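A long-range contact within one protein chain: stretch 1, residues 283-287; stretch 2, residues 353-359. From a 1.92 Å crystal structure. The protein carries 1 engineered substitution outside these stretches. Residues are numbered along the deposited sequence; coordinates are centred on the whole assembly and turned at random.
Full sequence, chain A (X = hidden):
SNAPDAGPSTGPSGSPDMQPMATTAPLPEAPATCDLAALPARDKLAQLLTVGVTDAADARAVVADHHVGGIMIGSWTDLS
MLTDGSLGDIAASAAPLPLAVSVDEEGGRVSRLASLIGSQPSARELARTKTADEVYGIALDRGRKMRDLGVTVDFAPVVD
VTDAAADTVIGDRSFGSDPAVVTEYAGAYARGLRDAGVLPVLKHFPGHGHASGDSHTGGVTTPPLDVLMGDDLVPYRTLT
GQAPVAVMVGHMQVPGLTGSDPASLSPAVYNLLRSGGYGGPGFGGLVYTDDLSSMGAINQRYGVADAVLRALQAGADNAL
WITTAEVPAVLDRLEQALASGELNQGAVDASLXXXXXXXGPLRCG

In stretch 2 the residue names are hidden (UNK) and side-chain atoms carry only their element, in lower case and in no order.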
# COMPACT_ATOMS: atom_id res chain seq x y z
N PHE A 283 -1.77 4.84 15.19
CA PHE A 283 -1.86 5.38 13.83
C PHE A 283 -3.31 5.41 13.36
O PHE A 283 -4.00 4.39 13.38
CB PHE A 283 -1.01 4.52 12.88
CG PHE A 283 -1.04 4.99 11.45
CD1 PHE A 283 -0.54 6.24 11.10
CD2 PHE A 283 -1.53 4.17 10.45
CE1 PHE A 283 -0.54 6.67 9.78
CE2 PHE A 283 -1.54 4.58 9.12
CZ PHE A 283 -1.04 5.84 8.78
N GLY A 284 -3.76 6.58 12.92
CA GLY A 284 -5.14 6.76 12.50
C GLY A 284 -5.31 6.94 11.00
O GLY A 284 -6.42 7.13 10.52
N GLY A 285 -4.21 6.85 10.26
CA GLY A 285 -4.27 7.02 8.82
C GLY A 285 -4.59 5.76 8.04
O GLY A 285 -5.01 4.74 8.59
N LEU A 286 -4.37 5.85 6.73
CA LEU A 286 -4.78 4.83 5.79
C LEU A 286 -3.84 3.63 5.82
O LEU A 286 -2.61 3.77 5.81
CB LEU A 286 -4.79 5.42 4.38
CG LEU A 286 -5.53 4.64 3.30
CD1 LEU A 286 -7.00 4.58 3.65
CD2 LEU A 286 -5.31 5.29 1.93
N VAL A 287 -4.42 2.43 5.86
CA VAL A 287 -3.63 1.21 5.89
C VAL A 287 -3.99 0.30 4.71
O VAL A 287 -5.15 -0.12 4.59
CB VAL A 287 -3.82 0.45 7.23
CG1 VAL A 287 -2.98 -0.81 7.24
CG2 VAL A 287 -3.44 1.34 8.42
N UNK A 353 -14.07 6.73 5.32
CA UNK A 353 -13.59 8.05 5.75
C UNK A 353 -12.07 8.21 5.58
O UNK A 353 -11.61 9.26 5.13
n UNK A 353 -16.93 7.64 9.29
c UNK A 353 -15.81 8.29 8.94
c UNK A 353 -15.49 8.35 7.46
o UNK A 353 -15.07 8.84 9.77
c UNK A 353 -13.98 8.34 7.20
N UNK A 354 -11.30 7.21 5.97
CA UNK A 354 -9.84 7.30 5.83
C UNK A 354 -9.41 7.39 4.39
O UNK A 354 -8.45 8.08 4.07
c UNK A 354 -9.13 4.10 10.82
c UNK A 354 -8.47 5.07 8.66
n UNK A 354 -9.61 3.03 10.19
n UNK A 354 -9.20 4.19 12.15
c UNK A 354 -9.14 6.12 6.51
c UNK A 354 -9.30 6.14 8.02
n UNK A 354 -8.58 5.08 10.12
N UNK A 355 -10.08 6.65 3.52
CA UNK A 355 -9.78 6.70 2.09
C UNK A 355 -10.14 8.05 1.51
O UNK A 355 -9.43 8.57 0.65
c UNK A 355 -9.81 4.30 1.31
n UNK A 355 -10.31 3.33 2.09
c UNK A 355 -10.53 5.62 1.31
o UNK A 355 -8.81 4.14 0.61
N UNK A 356 -11.26 8.63 1.97
CA UNK A 356 -11.67 9.95 1.49
C UNK A 356 -10.73 11.03 1.99
O UNK A 356 -10.50 12.02 1.30
c UNK A 356 -13.13 10.26 1.88
N UNK A 357 -10.21 10.86 3.21
CA UNK A 357 -9.42 11.91 3.85
C UNK A 357 -8.13 12.24 3.08
O UNK A 357 -7.60 13.35 3.17
c UNK A 357 -9.12 11.56 5.30
N UNK A 358 -7.61 11.28 2.32
CA UNK A 358 -6.42 11.59 1.54
C UNK A 358 -6.71 12.02 0.10
O UNK A 358 -5.80 12.15 -0.70
c UNK A 358 -5.40 10.43 1.56
c UNK A 358 -6.06 9.14 1.08
c UNK A 358 -4.86 10.26 2.97
N UNK A 359 -7.99 12.25 -0.21
CA UNK A 359 -8.38 12.63 -1.56
C UNK A 359 -9.05 13.98 -1.59
O UNK A 359 -9.40 14.53 -0.54
n UNK A 359 -10.29 7.13 -4.10
c UNK A 359 -9.24 7.97 -3.42
c UNK A 359 -9.84 9.28 -2.93
c UNK A 359 -9.35 11.59 -2.15
c UNK A 359 -8.76 10.21 -2.36

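Position 353 carries five side-chain atoms: three carbons in a row, the third bearing one oxygen and one nitrogen. A terminal amide on a two-methylene stem is glutamine, so this is Gln 353. Its side chain does not reach stretch 1 and takes no part in the contact, but its backbone O accepts a hydrogen bond from the N of position 357 at 2.9 Å, an i to i+4 link of the helix that enters from earlier in the chain.

Position 354 has seven side-chain atoms: three carbons, a nitrogen, then a carbon carrying two more nitrogens. The nitrogen within the chain lies 3.0 Å from the O of Gly 284, and the carbon before it is 3.5 Å from the O of Gly 285. A guanidinium on a three-carbon stem identifies Arg 354. Its CA-to-CB bond points toward stretch 1, and chi1 to chi3 are m, t and t, an extended stem that carries the head group along to Gly 284.

Position 355 shows four side-chain atoms, two carbons with one oxygen and one nitrogen on the second. The oxygen lies 3.6 Å from Leu 286 CD1. This is an amide one methylene shorter than that at 353, hence Asn 355. The CA-to-CB bond points sideways, yet the end of the side chain comes nearer. The approach of OD1 to the leucine is a packing contact; OD1 is hydrogen-bonded elsewhere in the structure.

Position 356 has a single side-chain carbon, which does not reach stretch 1, and is Ala 356. Its CA-to-CB bond points away.

Position 357 likewise has one carbon, also out of reach of stretch 1, which makes it Ala 357.

Position 358 has three carbons, the first carrying the other two. One of the two outer carbons lies 4.0 Å from Leu 286 CD2. Branching directly at CB with no heteroatom gives Val 358. The CA-to-CB bond points toward stretch 1, and chi1 is in m; the outer carbon near the leucine is CG2.

Position 359 has four carbons in a row ending in nitrogen, none of them reaching stretch 1: Lys 359. All four chi angles fall in m or t. Its backbone N donates a hydrogen bond to Ala 356 O at 2.9 Å.

The contact buries 255 Å² and joins one polar anchor to an apolar patch. Arg 354 NE donates to Gly 284 O at 3.0 Å; the N-H...O angle of 136° is bent, but the acceptor sits at the guanidinium edge, near its plane, where the N-H bonds point. Leu 286 supplies the largest covered area of any residue here, 92 Å². Leu 286 CA is 5.6 Å from Arg 354 CA, and the leucine rotamer (t, p) brings the branch ends to stretch 2: Leu 286 CD1 reaches Arg 354 C at 3.8 Å and Arg 354 CB at 3.9 Å, while CD2 meets the valine. The leucine thus packs along the helix and just beyond it, with the arginine stem reaching back along Gly 285 to Gly 284.

Stretch 2 353-359: QRNAAVK
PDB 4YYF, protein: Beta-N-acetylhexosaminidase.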